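Long-range contacts in Polyphosphate:AMP phosphotransferase (PDB 3CZP), which uses inorganic polyphosphate as phosphate donor to convert AMP to ADP, and GMP to GDP less efficiently, with magnesium as cofactor: residues Q113-R118 with D190-Y195; K127-I132 with G196-R201; N49-A54 with K151-L156; I45-G50 with N109-M114. All blocks are in the same frame, centred on the assembly; numbering follows the deposited sequence.

Contact 1: Q113-R118 with D190-Y195; sequences QMLYAR and DRFVHY
Helices 110-119 and 186-203 of the first PPK2 domain, a P-loop kinase-like α/β fold, cross obliquely in an antiparallel sense, their local axes 9.9 Å apart at a crossing angle of 132°. Arg-191 opens the contact along the second helix: its chain leaves CG beside the backbone N and bends at chi3 (62°), bringing NH1 to 3.2 Å from Arg-118 O. This also sets NH1 of Arg-191 4.3 Å from NH1 of Arg-118, a pairing of like charges that would be mildly unfavourable. One residue on, Phe-192 crosses Leu-115 at about a right angle, its CE1 3.9 Å from Leu-115 CB and its CZ near CD1; Trp-183 meets the same ring edge-to-face. Tyr-195 follows one turn after Arg-191, and its CB lies 3.7 Å from Leu-115 CD2, the two side chains sliding past each other in opposite directions. Its ring is sandwiched: His-194 CD2 lies over one face and Arg-118 CG over the other, in a CH-pi contact 3.5 Å from the centroid. Arg-118 then bends at chi2 (63°), so that Tyr-195 OH lies over the centre of its guanidinium face, 3.2 Å from NH2.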
loop_
_atom_site.group_PDB
_atom_site.type_symbol
_atom_site.label_atom_id
_atom_site.label_comp_id
_atom_site.label_asym_id
_atom_site.label_seq_id
_atom_site.Cartn_x
_atom_site.Cartn_y
_atom_site.Cartn_z
ATOM N N GLN A 113 15.802 8.099 -15.932
ATOM C CA GLN A 113 14.692 8.510 -16.767
ATOM C C GLN A 113 14.989 9.763 -17.599
ATOM O O GLN A 113 14.884 9.709 -18.838
ATOM C CB GLN A 113 13.439 8.710 -15.912
ATOM C CG GLN A 113 12.880 7.399 -15.274
ATOM C CD GLN A 113 11.522 7.617 -14.646
ATOM O OE1 GLN A 113 11.234 8.706 -14.149
ATOM N NE2 GLN A 113 10.692 6.565 -14.626
HETATM N N MSE A 114 15.383 10.869 -16.949
HETATM C CA MSE A 114 15.677 12.145 -17.669
HETATM C C MSE A 114 16.903 12.099 -18.639
HETATM O O MSE A 114 16.847 12.649 -19.725
HETATM C CB MSE A 114 15.765 13.306 -16.662
HETATM C CG MSE A 114 17.047 13.463 -15.960
HETATM SE SE MSE A 114 17.089 14.862 -14.632
HETATM C CE MSE A 114 15.807 14.165 -13.247
ATOM N N LEU A 115 17.969 11.369 -18.273
ATOM C CA LEU A 115 19.151 11.219 -19.121
ATOM C C LEU A 115 18.827 10.378 -20.318
ATOM O O LEU A 115 19.172 10.724 -21.439
ATOM C CB LEU A 115 20.322 10.590 -18.340
ATOM C CG LEU A 115 20.928 11.560 -17.338
ATOM C CD1 LEU A 115 21.899 10.813 -16.416
ATOM C CD2 LEU A 115 21.640 12.724 -18.055
ATOM N N TYR A 116 18.156 9.254 -20.099
ATOM C CA TYR A 116 17.753 8.415 -21.242
ATOM C C TYR A 116 16.858 9.206 -22.201
ATOM O O TYR A 116 17.061 9.190 -23.421
ATOM C CB TYR A 116 17.097 7.144 -20.731
ATOM C CG TYR A 116 16.415 6.324 -21.799
ATOM C CD1 TYR A 116 17.150 5.486 -22.664
ATOM C CD2 TYR A 116 15.018 6.408 -21.981
ATOM C CE1 TYR A 116 16.494 4.736 -23.663
ATOM C CE2 TYR A 116 14.358 5.678 -22.984
ATOM C CZ TYR A 116 15.096 4.847 -23.814
ATOM O OH TYR A 116 14.429 4.105 -24.764
ATOM N N ALA A 117 15.892 9.920 -21.645
ATOM C CA ALA A 117 14.914 10.655 -22.431
ATOM C C ALA A 117 15.590 11.715 -23.352
ATOM O O ALA A 117 15.312 11.815 -24.589
ATOM C CB ALA A 117 13.822 11.298 -21.478
ATOM N N ARG A 118 16.589 12.383 -22.795
ATOM C CA ARG A 118 17.325 13.449 -23.510
ATOM C C ARG A 118 18.286 12.862 -24.521
ATOM O O ARG A 118 18.267 13.258 -25.686
ATOM C CB ARG A 118 18.010 14.346 -22.502
ATOM C CG ARG A 118 18.583 15.621 -23.010
ATOM C CD ARG A 118 17.515 16.471 -23.544
ATOM N NE ARG A 118 18.002 17.624 -24.212
ATOM C CZ ARG A 118 18.058 17.768 -25.535
ATOM N NH1 ARG A 118 17.708 16.770 -26.360
ATOM N NH2 ARG A 118 18.499 18.932 -26.023
ATOM N N ASP A 190 29.265 10.069 -25.405
ATOM C CA ASP A 190 29.548 11.494 -25.448
ATOM C C ASP A 190 28.346 12.312 -24.978
ATOM O O ASP A 190 28.511 13.276 -24.237
ATOM C CB ASP A 190 29.972 11.918 -26.859
ATOM C CG ASP A 190 31.331 11.343 -27.261
ATOM O OD1 ASP A 190 31.975 10.624 -26.459
ATOM O OD2 ASP A 190 31.738 11.578 -28.411
ATOM N N ARG A 191 27.151 11.936 -25.386
ATOM C CA ARG A 191 25.980 12.723 -25.009
ATOM C C ARG A 191 25.549 12.460 -23.609
ATOM O O ARG A 191 25.161 13.381 -22.906
ATOM C CB ARG A 191 24.806 12.512 -25.980
ATOM C CG ARG A 191 25.173 12.925 -27.380
ATOM C CD ARG A 191 24.034 12.683 -28.348
ATOM N NE ARG A 191 22.887 13.490 -27.944
ATOM C CZ ARG A 191 21.615 13.192 -28.176
ATOM N NH1 ARG A 191 20.641 14.021 -27.759
ATOM N NH2 ARG A 191 21.327 12.057 -28.816
ATOM N N PHE A 192 25.633 11.197 -23.189
ATOM C CA PHE A 192 25.318 10.822 -21.842
ATOM C C PHE A 192 26.149 11.603 -20.804
ATOM O O PHE A 192 25.610 12.066 -19.760
ATOM C CB PHE A 192 25.586 9.348 -21.655
ATOM C CG PHE A 192 24.896 8.771 -20.473
ATOM C CD1 PHE A 192 23.556 8.437 -20.552
ATOM C CD2 PHE A 192 25.589 8.591 -19.259
ATOM C CE1 PHE A 192 22.917 7.900 -19.462
ATOM C CE2 PHE A 192 24.970 8.056 -18.175
ATOM C CZ PHE A 192 23.623 7.694 -18.262
ATOM N N VAL A 193 27.441 11.718 -21.081
ATOM C CA VAL A 193 28.335 12.373 -20.146
ATOM C C VAL A 193 28.176 13.886 -20.233
ATOM O O VAL A 193 28.359 14.564 -19.239
ATOM C CB VAL A 193 29.822 11.952 -20.268
ATOM C CG1 VAL A 193 30.040 10.479 -19.728
ATOM C CG2 VAL A 193 30.362 12.173 -21.670
ATOM N N HIS A 194 27.845 14.417 -21.407
ATOM C CA HIS A 194 27.525 15.859 -21.579
ATOM C C HIS A 194 26.333 16.275 -20.735
ATOM O O HIS A 194 26.380 17.217 -19.924
ATOM C CB HIS A 194 27.304 16.171 -23.074
ATOM C CG HIS A 194 26.689 17.502 -23.347
ATOM N ND1 HIS A 194 27.412 18.672 -23.354
ATOM C CD2 HIS A 194 25.412 17.842 -23.653
ATOM C CE1 HIS A 194 26.604 19.681 -23.649
ATOM N NE2 HIS A 194 25.388 19.197 -23.859
ATOM N N TYR A 195 25.251 15.528 -20.860
ATOM C CA TYR A 195 24.084 15.794 -20.030
ATOM C C TYR A 195 24.301 15.416 -18.550
ATOM O O TYR A 195 23.812 16.128 -17.659
ATOM C CB TYR A 195 22.827 15.125 -20.607
ATOM C CG TYR A 195 22.400 15.756 -21.897
ATOM C CD1 TYR A 195 22.015 17.106 -21.928
ATOM C CD2 TYR A 195 22.384 15.031 -23.095
ATOM C CE1 TYR A 195 21.634 17.722 -23.131
ATOM C CE2 TYR A 195 22.015 15.642 -24.278
ATOM C CZ TYR A 195 21.626 16.957 -24.281
ATOM O OH TYR A 195 21.263 17.543 -25.428
#

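Contact 2: K127-I132 with G196-R201; sequences KLDQAI and GERVLR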
loop_
_atom_site.group_PDB
_atom_site.type_symbol
_atom_site.label_atom_id
_atom_site.label_comp_id
_atom_site.label_asym_id
_atom_site.label_seq_id
_atom_site.Cartn_x
_atom_site.Cartn_y
_atom_site.Cartn_z
ATOM N N LYS A 127 12.783 20.697 -21.213
ATOM C CA LYS A 127 12.105 19.712 -20.385
ATOM C C LYS A 127 13.109 18.981 -19.507
ATOM O O LYS A 127 12.829 18.759 -18.332
ATOM C CB LYS A 127 11.261 18.773 -21.224
ATOM C CG LYS A 127 10.091 19.545 -21.869
ATOM C CD LYS A 127 9.275 18.647 -22.841
ATOM C CE LYS A 127 9.796 18.733 -24.271
ATOM N NZ LYS A 127 9.696 17.451 -24.969
ATOM N N LEU A 128 14.313 18.718 -20.034
ATOM C CA LEU A 128 15.377 18.234 -19.178
ATOM C C LEU A 128 15.681 19.213 -18.048
ATOM O O LEU A 128 15.886 18.794 -16.923
ATOM C CB LEU A 128 16.670 17.958 -19.922
ATOM C CG LEU A 128 17.818 17.450 -19.030
ATOM C CD1 LEU A 128 17.513 16.110 -18.361
ATOM C CD2 LEU A 128 19.166 17.352 -19.804
ATOM N N ASP A 129 15.751 20.505 -18.355
ATOM C CA ASP A 129 16.046 21.493 -17.317
ATOM C C ASP A 129 14.972 21.509 -16.214
ATOM O O ASP A 129 15.270 21.721 -15.000
ATOM C CB ASP A 129 16.249 22.858 -17.942
ATOM C CG ASP A 129 17.582 22.956 -18.726
ATOM O OD1 ASP A 129 18.404 21.973 -18.762
ATOM O OD2 ASP A 129 17.814 24.033 -19.298
ATOM N N GLN A 130 13.751 21.230 -16.629
ATOM C CA GLN A 130 12.608 21.189 -15.705
ATOM C C GLN A 130 12.677 19.979 -14.799
ATOM O O GLN A 130 12.436 20.125 -13.637
ATOM C CB GLN A 130 11.284 21.250 -16.451
ATOM C CG GLN A 130 11.076 22.659 -17.087
ATOM C CD GLN A 130 9.942 22.705 -18.057
ATOM O OE1 GLN A 130 8.972 21.984 -17.898
ATOM N NE2 GLN A 130 10.042 23.576 -19.059
ATOM N N ALA A 131 13.004 18.818 -15.374
ATOM C CA ALA A 131 13.225 17.574 -14.696
ATOM C C ALA A 131 14.350 17.697 -13.708
ATOM O O ALA A 131 14.270 17.187 -12.587
ATOM C CB ALA A 131 13.531 16.440 -15.718
ATOM N N ILE A 132 15.404 18.384 -14.112
ATOM C CA ILE A 132 16.510 18.633 -13.219
ATOM C C ILE A 132 16.033 19.382 -12.016
ATOM O O ILE A 132 16.322 18.963 -10.894
ATOM C CB ILE A 132 17.710 19.397 -13.876
ATOM C CG1 ILE A 132 18.374 18.502 -14.916
ATOM C CG2 ILE A 132 18.724 19.790 -12.803
ATOM C CD1 ILE A 132 19.474 19.188 -15.771
ATOM N N GLY A 196 25.006 14.301 -18.298
ATOM C CA GLY A 196 25.370 13.909 -16.928
ATOM C C GLY A 196 26.095 15.044 -16.198
ATOM O O GLY A 196 25.791 15.374 -15.033
ATOM N N GLU A 197 26.964 15.739 -16.901
ATOM C CA GLU A 197 27.616 16.880 -16.291
ATOM C C GLU A 197 26.669 17.981 -15.816
ATOM O O GLU A 197 26.860 18.571 -14.718
ATOM C CB GLU A 197 28.670 17.439 -17.228
ATOM C CG GLU A 197 29.480 18.538 -16.594
ATOM C CD GLU A 197 30.869 18.560 -17.188
ATOM O OE1 GLU A 197 30.955 19.033 -18.316
ATOM O OE2 GLU A 197 31.836 18.036 -16.580
ATOM N N ARG A 198 25.679 18.291 -16.659
ATOM C CA ARG A 198 24.679 19.307 -16.378
ATOM C C ARG A 198 23.767 18.872 -15.235
ATOM O O ARG A 198 23.546 19.626 -14.300
ATOM C CB ARG A 198 23.866 19.575 -17.652
ATOM C CG ARG A 198 22.888 20.714 -17.572
ATOM C CD ARG A 198 22.119 20.903 -18.890
ATOM N NE ARG A 198 23.123 21.125 -19.909
ATOM C CZ ARG A 198 23.295 22.205 -20.655
ATOM N NH1 ARG A 198 22.443 23.229 -20.605
ATOM N NH2 ARG A 198 24.345 22.230 -21.510
ATOM N N VAL A 199 23.283 17.633 -15.278
ATOM C CA VAL A 199 22.514 17.062 -14.150
ATOM C C VAL A 199 23.229 17.064 -12.829
ATOM O O VAL A 199 22.672 17.513 -11.810
ATOM C CB VAL A 199 22.003 15.605 -14.495
ATOM C CG1 VAL A 199 21.392 14.948 -13.341
ATOM C CG2 VAL A 199 20.965 15.670 -15.676
ATOM N N LEU A 200 24.481 16.589 -12.835
ATOM C CA LEU A 200 25.276 16.472 -11.626
ATOM C C LEU A 200 25.653 17.831 -10.996
ATOM O O LEU A 200 25.499 18.024 -9.799
ATOM C CB LEU A 200 26.539 15.591 -11.887
ATOM C CG LEU A 200 26.326 14.092 -11.539
ATOM C CD1 LEU A 200 25.125 13.439 -12.290
ATOM C CD2 LEU A 200 27.622 13.343 -11.805
ATOM N N ARG A 201 26.064 18.800 -11.800
ATOM C CA ARG A 201 26.356 20.120 -11.295
ATOM C C ARG A 201 25.173 20.741 -10.568
ATOM O O ARG A 201 25.324 21.390 -9.497
ATOM C CB ARG A 201 26.841 21.004 -12.463
ATOM C CG ARG A 201 26.917 22.529 -12.208
ATOM C CD ARG A 201 28.022 22.910 -11.194
ATOM N NE ARG A 201 27.986 24.354 -10.979
ATOM C CZ ARG A 201 28.669 25.237 -11.685
ATOM N NH1 ARG A 201 28.532 26.538 -11.399
ATOM N NH2 ARG A 201 29.466 24.810 -12.682
HETATM O O HOH W 1 20.419 24.344 -19.919
#
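Arg-198 points its CB toward helix 125-144 and carries the outer half of this contact. CG, anti to the backbone N, comes within 4.2 Å of Ile-132 CD1, the apolar start of the chain resting against the isoleucine tip. CD is next and lies 3.9 Å from Asp-129 OD1. At chi3 (-58°) the chain bends, and the guanidinium ends up nearly coplanar with the Asp-129 carboxylate, the planes 10° apart. The charges do not touch: Arg-198 NH1 and Asp-129 OD1 are 4.6 Å apart. A water joins them instead, donating to Asp-129 OD2 at 2.7 Å and accepting weakly from Arg-198 NH1. Arg-202 offers OD1 of the same carboxylate a further, long and weak ion pair, so the aspartate probably faces positive charge from two arginines one helical turn apart. Deeper in, the contact is purely apolar. Val-199 CG2, beside the backbone N, lies 3.8 Å from Ile-132 CD1, while Leu-128 CD1 stands farther off, 4.4 Å from Val-199 CG2. Tyr-111 and Leu-115 of helix 110-119 also press on Val-199. The local axes run 10.6 Å apart at -32°, so the pair is parallel in sense but inclined, joined by a water-bridged polar side and an aliphatic seam: two helices packed side by side in the helical layer of an α/β P-loop kinase fold.

Contact 3: N49-A54 with K151-L156; sequences NGIEGA and KFWFHL
Phe-154 O is held by two groups from the neighbouring strand. Ile-51 N donates a straight hydrogen bond of 2.8 Å, arriving nearly along the C=O axis, and Gly-50 CA adds a CA-H...O contact at 3.3 Å. One step back, Asn-49 O is held likewise, by Phe-154 N at 2.9 Å and by the CA-H of Trp-153. Asn-49 N closes the parallel pairing on Phe-152 O with a more bent bond (139°). Gly-50 has backbone angles that suit glycine alone, and a CB there would collide with Phe-154 O. Its bare CA instead sits over the six-membered ring of Trp-153, 3.9 Å from the centroid. A type II turn from Ile-51 to Ala-54 then folds the chain back, and Ala-54 CB packs 3.7 Å from Phe-154 CB. Buried Glu-52 O and Ala-54 O have no polar partner in the model. Gly-50 to Lys-56 fits the GxxxxGK pattern of a Walker A P-loop, in a domain that seems to be catalytically inactive, and Lys-56 NZ bonds Gly-50 O. The backbone bonds thus fix the loop's root; the turn, closed by its own Ala-54 N to Ile-51 O bond, meets strand 148-155 and Leu-156 mainly through apolar packing.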
loop_
_atom_site.group_PDB
_atom_site.type_symbol
_atom_site.label_atom_id
_atom_site.label_comp_id
_atom_site.label_asym_id
_atom_site.label_seq_id
_atom_site.Cartn_x
_atom_site.Cartn_y
_atom_site.Cartn_z
ATOM N N ASN A 49 23.658 5.231 -10.432
ATOM C CA ASN A 49 23.659 5.799 -11.749
ATOM C C ASN A 49 25.054 5.765 -12.375
ATOM O O ASN A 49 26.015 5.416 -11.692
ATOM C CB ASN A 49 23.231 7.258 -11.630
ATOM C CG ASN A 49 21.718 7.432 -11.279
ATOM O OD1 ASN A 49 21.383 7.755 -10.132
ATOM N ND2 ASN A 49 20.829 7.243 -12.274
ATOM N N GLY A 50 25.145 6.077 -13.672
ATOM C CA GLY A 50 26.396 6.135 -14.365
ATOM C C GLY A 50 26.533 5.325 -15.639
ATOM O O GLY A 50 25.559 5.000 -16.294
ATOM N N ILE A 51 27.773 5.022 -15.970
ATOM C CA ILE A 51 28.099 4.427 -17.272
ATOM C C ILE A 51 27.850 2.922 -17.184
ATOM O O ILE A 51 28.119 2.302 -16.149
ATOM C CB ILE A 51 29.574 4.734 -17.696
ATOM C CG1 ILE A 51 29.808 6.238 -17.695
ATOM C CG2 ILE A 51 29.898 4.154 -19.073
ATOM C CD1 ILE A 51 28.828 7.019 -18.623
ATOM N N GLU A 52 27.259 2.387 -18.264
ATOM C CA GLU A 52 27.112 0.962 -18.515
ATOM C C GLU A 52 28.485 0.309 -18.376
ATOM O O GLU A 52 29.463 0.745 -19.014
ATOM C CB GLU A 52 26.613 0.786 -19.956
ATOM C CG GLU A 52 26.626 -0.622 -20.547
ATOM C CD GLU A 52 25.281 -1.311 -20.500
ATOM O OE1 GLU A 52 24.599 -1.215 -19.451
ATOM O OE2 GLU A 52 24.927 -1.951 -21.539
ATOM N N GLY A 53 28.573 -0.712 -17.522
ATOM C CA GLY A 53 29.824 -1.471 -17.393
ATOM C C GLY A 53 30.747 -0.966 -16.296
ATOM O O GLY A 53 31.863 -1.487 -16.134
ATOM N N ALA A 54 30.276 0.025 -15.527
ATOM C CA ALA A 54 31.070 0.673 -14.500
ATOM C C ALA A 54 30.867 0.062 -13.125
ATOM O O ALA A 54 31.367 0.602 -12.126
ATOM C CB ALA A 54 30.782 2.183 -14.482
ATOM N N LYS A 151 23.972 9.746 -3.555
ATOM C CA LYS A 151 23.898 9.540 -5.010
ATOM C C LYS A 151 25.292 9.144 -5.585
ATOM O O LYS A 151 26.259 9.889 -5.483
ATOM C CB LYS A 151 23.364 10.781 -5.713
ATOM C CG LYS A 151 22.122 11.379 -5.078
ATOM C CD LYS A 151 21.609 12.486 -5.885
ATOM C CE LYS A 151 21.944 13.839 -5.270
ATOM N NZ LYS A 151 21.493 14.751 -6.206
ATOM N N PHE A 152 25.360 7.991 -6.235
ATOM C CA PHE A 152 26.604 7.503 -6.742
ATOM C C PHE A 152 26.524 7.434 -8.230
ATOM O O PHE A 152 25.597 6.829 -8.806
ATOM C CB PHE A 152 26.993 6.132 -6.155
ATOM C CG PHE A 152 27.263 6.145 -4.704
ATOM C CD1 PHE A 152 28.477 6.581 -4.193
ATOM C CD2 PHE A 152 26.305 5.669 -3.812
ATOM C CE1 PHE A 152 28.695 6.562 -2.817
ATOM C CE2 PHE A 152 26.546 5.611 -2.445
ATOM C CZ PHE A 152 27.700 6.069 -1.952
ATOM N N TRP A 153 27.515 8.049 -8.848
ATOM C CA TRP A 153 27.747 7.962 -10.266
ATOM C C TRP A 153 29.004 7.133 -10.535
ATOM O O TRP A 153 30.118 7.566 -10.278
ATOM C CB TRP A 153 27.903 9.376 -10.859
ATOM C CG TRP A 153 28.247 9.382 -12.351
ATOM C CD1 TRP A 153 29.434 9.090 -12.907
ATOM C CD2 TRP A 153 27.373 9.700 -13.423
ATOM N NE1 TRP A 153 29.359 9.159 -14.276
ATOM C CE2 TRP A 153 28.096 9.551 -14.612
ATOM C CE3 TRP A 153 26.035 10.084 -13.498
ATOM C CZ2 TRP A 153 27.550 9.835 -15.843
ATOM C CZ3 TRP A 153 25.491 10.337 -14.747
ATOM C CH2 TRP A 153 26.235 10.217 -15.878
ATOM N N PHE A 154 28.791 5.934 -11.053
ATOM C CA PHE A 154 29.824 5.001 -11.438
ATOM C C PHE A 154 30.352 5.373 -12.818
ATOM O O PHE A 154 29.578 5.400 -13.801
ATOM C CB PHE A 154 29.252 3.576 -11.457
ATOM C CG PHE A 154 28.927 3.051 -10.081
ATOM C CD1 PHE A 154 29.793 2.188 -9.422
ATOM C CD2 PHE A 154 27.795 3.494 -9.396
ATOM C CE1 PHE A 154 29.526 1.766 -8.131
ATOM C CE2 PHE A 154 27.504 3.021 -8.105
ATOM C CZ PHE A 154 28.360 2.177 -7.487
ATOM N N HIS A 155 31.642 5.690 -12.893
ATOM C CA HIS A 155 32.205 6.262 -14.094
ATOM C C HIS A 155 33.200 5.357 -14.815
ATOM O O HIS A 155 33.991 4.677 -14.182
ATOM C CB HIS A 155 32.955 7.545 -13.762
ATOM C CG HIS A 155 33.248 8.360 -14.967
ATOM N ND1 HIS A 155 32.259 8.794 -15.823
ATOM C CD2 HIS A 155 34.420 8.780 -15.497
ATOM C CE1 HIS A 155 32.809 9.481 -16.806
ATOM N NE2 HIS A 155 34.119 9.477 -16.634
ATOM N N LEU A 156 33.203 5.450 -16.152
ATOM C CA LEU A 156 34.324 5.016 -16.960
ATOM C C LEU A 156 34.555 6.095 -17.973
ATOM O O LEU A 156 33.632 6.797 -18.369
ATOM C CB LEU A 156 34.044 3.692 -17.682
ATOM C CG LEU A 156 33.798 2.381 -16.916
ATOM C CD1 LEU A 156 33.303 1.292 -17.905
ATOM C CD2 LEU A 156 35.043 1.951 -16.128
#

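Contact 4: I45-G50 with N109-M114; sequences IILING and NWYSQM
Leu-47 forms the dense part of this strand-to-helix contact. Its CD1 approaches the edge of the Tyr-111 ring, 3.5 Å from CE2, and reaches 3.7 Å from Trp-110 CZ2; the leucine crosses both aromatic side chains at about a right angle. Tyr-111 OH and Trp-110 NE1 are both hydrogen-bonded to Glu-139 OE2 of helix 125-144, which ties the two tips to one carboxylate oxygen and would hold the indole's orientation. Next to this lies a buried polar part. Asn-49 and Asn-109 meet tip to tip with their amide planes 62° apart and exchange two hydrogen bonds: Asn-109 ND2 gives to Asn-49 OD1 at 3.0 Å, and Asn-49 ND2 gives to Asn-109 OD1 at 3.2 Å. Each donor stands above the acceptor's carbonyl plane. The looser side holds a water, which donates to Ile-48 O at 2.7 Å but pairs weakly, at 3.5 Å, with OG of partly exposed Ser-112. Asn-109 N gives a weak bond to Ser-112 OG, and Asn-109 OD1 takes a weak capping bond from Tyr-111 N: Asn-109, the N-cap, and Ser-112 form a capping box at the start of helix 110-119, docked on the central strand of the parallel sheet.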
loop_
_atom_site.group_PDB
_atom_site.type_symbol
_atom_site.label_atom_id
_atom_site.label_comp_id
_atom_site.label_asym_id
_atom_site.label_seq_id
_atom_site.Cartn_x
_atom_site.Cartn_y
_atom_site.Cartn_z
ATOM N N ILE A 45 18.359 6.498 1.561
ATOM C CA ILE A 45 18.114 6.280 0.157
ATOM C C ILE A 45 19.414 6.393 -0.610
ATOM O O ILE A 45 20.153 7.371 -0.450
ATOM C CB ILE A 45 17.083 7.315 -0.424
ATOM C CG1 ILE A 45 15.815 7.255 0.410
ATOM C CG2 ILE A 45 16.906 7.093 -2.035
ATOM C CD1 ILE A 45 14.831 8.479 0.188
ATOM N N ILE A 46 19.662 5.406 -1.450
ATOM C CA ILE A 46 20.866 5.329 -2.259
ATOM C C ILE A 46 20.485 5.226 -3.737
ATOM O O ILE A 46 19.818 4.318 -4.127
ATOM C CB ILE A 46 21.753 4.093 -1.867
ATOM C CG1 ILE A 46 22.091 4.076 -0.344
ATOM C CG2 ILE A 46 22.965 3.999 -2.763
ATOM C CD1 ILE A 46 22.691 2.684 0.167
ATOM N N LEU A 47 20.878 6.234 -4.516
ATOM C CA LEU A 47 20.712 6.240 -5.983
ATOM C C LEU A 47 21.973 5.755 -6.675
ATOM O O LEU A 47 23.090 6.111 -6.302
ATOM C CB LEU A 47 20.323 7.608 -6.481
ATOM C CG LEU A 47 19.208 8.401 -5.745
ATOM C CD1 LEU A 47 18.929 9.739 -6.500
ATOM C CD2 LEU A 47 17.971 7.564 -5.463
ATOM N N ILE A 48 21.756 4.939 -7.695
ATOM C CA ILE A 48 22.803 4.223 -8.426
ATOM C C ILE A 48 22.630 4.599 -9.871
ATOM O O ILE A 48 21.566 4.362 -10.425
ATOM C CB ILE A 48 22.713 2.635 -8.219
ATOM C CG1 ILE A 48 22.804 2.298 -6.724
ATOM C CG2 ILE A 48 23.729 1.905 -9.074
ATOM C CD1 ILE A 48 24.146 2.657 -6.038
ATOM N N ASN A 49 23.658 5.231 -10.432
ATOM C CA ASN A 49 23.659 5.799 -11.749
ATOM C C ASN A 49 25.054 5.765 -12.375
ATOM O O ASN A 49 26.015 5.416 -11.692
ATOM C CB ASN A 49 23.231 7.258 -11.630
ATOM C CG ASN A 49 21.718 7.432 -11.279
ATOM O OD1 ASN A 49 21.383 7.755 -10.132
ATOM N ND2 ASN A 49 20.829 7.243 -12.274
ATOM N N GLY A 50 25.145 6.077 -13.672
ATOM C CA GLY A 50 26.396 6.135 -14.365
ATOM C C GLY A 50 26.533 5.325 -15.639
ATOM O O GLY A 50 25.559 5.000 -16.294
ATOM N N ASN A 109 16.252 5.342 -11.597
ATOM C CA ASN A 109 15.541 6.289 -10.774
ATOM C C ASN A 109 15.182 7.513 -11.678
ATOM O O ASN A 109 15.215 7.423 -12.897
ATOM C CB ASN A 109 16.416 6.627 -9.558
ATOM C CG ASN A 109 17.828 7.027 -9.970
ATOM O OD1 ASN A 109 18.019 7.918 -10.815
ATOM N ND2 ASN A 109 18.794 6.352 -9.435
ATOM N N TRP A 110 14.871 8.639 -11.091
ATOM C CA TRP A 110 14.501 9.820 -11.872
ATOM C C TRP A 110 15.638 10.325 -12.821
ATOM O O TRP A 110 15.377 10.739 -13.924
ATOM C CB TRP A 110 13.970 10.893 -10.917
ATOM C CG TRP A 110 14.682 11.068 -9.626
ATOM C CD1 TRP A 110 15.670 11.942 -9.372
ATOM C CD2 TRP A 110 14.450 10.345 -8.396
ATOM N NE1 TRP A 110 16.053 11.852 -8.070
ATOM C CE2 TRP A 110 15.336 10.869 -7.443
ATOM C CE3 TRP A 110 13.581 9.309 -8.010
ATOM C CZ2 TRP A 110 15.354 10.428 -6.115
ATOM C CZ3 TRP A 110 13.630 8.844 -6.699
ATOM C CH2 TRP A 110 14.516 9.403 -5.779
ATOM N N TYR A 111 16.892 10.203 -12.424
ATOM C CA TYR A 111 18.038 10.536 -13.267
ATOM C C TYR A 111 18.200 9.681 -14.499
ATOM O O TYR A 111 18.422 10.214 -15.588
ATOM C CB TYR A 111 19.307 10.508 -12.443
ATOM C CG TYR A 111 19.287 11.523 -11.356
ATOM C CD1 TYR A 111 19.256 12.885 -11.665
ATOM C CD2 TYR A 111 19.261 11.163 -10.043
ATOM C CE1 TYR A 111 19.219 13.847 -10.695
ATOM C CE2 TYR A 111 19.211 12.117 -9.060
ATOM C CZ TYR A 111 19.235 13.483 -9.398
ATOM O OH TYR A 111 19.192 14.471 -8.402
ATOM N N SER A 112 18.066 8.371 -14.358
ATOM C CA SER A 112 18.100 7.464 -15.503
ATOM C C SER A 112 16.994 7.858 -16.459
ATOM O O SER A 112 17.195 7.932 -17.645
ATOM C CB SER A 112 17.917 5.996 -15.100
ATOM O OG SER A 112 18.579 5.706 -13.885
ATOM N N GLN A 113 15.802 8.099 -15.932
ATOM C CA GLN A 113 14.692 8.510 -16.767
ATOM C C GLN A 113 14.989 9.763 -17.599
ATOM O O GLN A 113 14.884 9.709 -18.838
ATOM C CB GLN A 113 13.439 8.710 -15.912
ATOM C CG GLN A 113 12.880 7.399 -15.274
ATOM C CD GLN A 113 11.522 7.617 -14.646
ATOM O OE1 GLN A 113 11.234 8.706 -14.149
ATOM N NE2 GLN A 113 10.692 6.565 -14.626
HETATM N N MSE A 114 15.383 10.869 -16.949
HETATM C CA MSE A 114 15.677 12.145 -17.669
HETATM C C MSE A 114 16.903 12.099 -18.639
HETATM O O MSE A 114 16.847 12.649 -19.725
HETATM C CB MSE A 114 15.765 13.306 -16.662
HETATM C CG MSE A 114 17.047 13.463 -15.960
HETATM SE SE MSE A 114 17.089 14.862 -14.632
HETATM C CE MSE A 114 15.807 14.165 -13.247
HETATM O O HOH W 2 20.480 3.128 -12.537
#

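From the N terminus, strand 44-50 opens two contacts at once. Contact 4 closes first, bringing helix 110-119 back onto the strand; contact 3 closes later, on strand 148-155, so the loop of contact 4 lies inside its longer one. Contact 1 opens on the helix where contact 4 ends. Contact 2 opens on helix 125-144, after contact 4 has closed, so these two are in series. Contacts 1 and 2 close on consecutive turns of helix 186-203; they cross each other, and both cross contact 3. Phe-192 rests on Trp-153 and Ile-51, Val-199 on Tyr-111, and Met-114 on Leu-128, so three helices are tied to the five-stranded parallel sheet of the first domain.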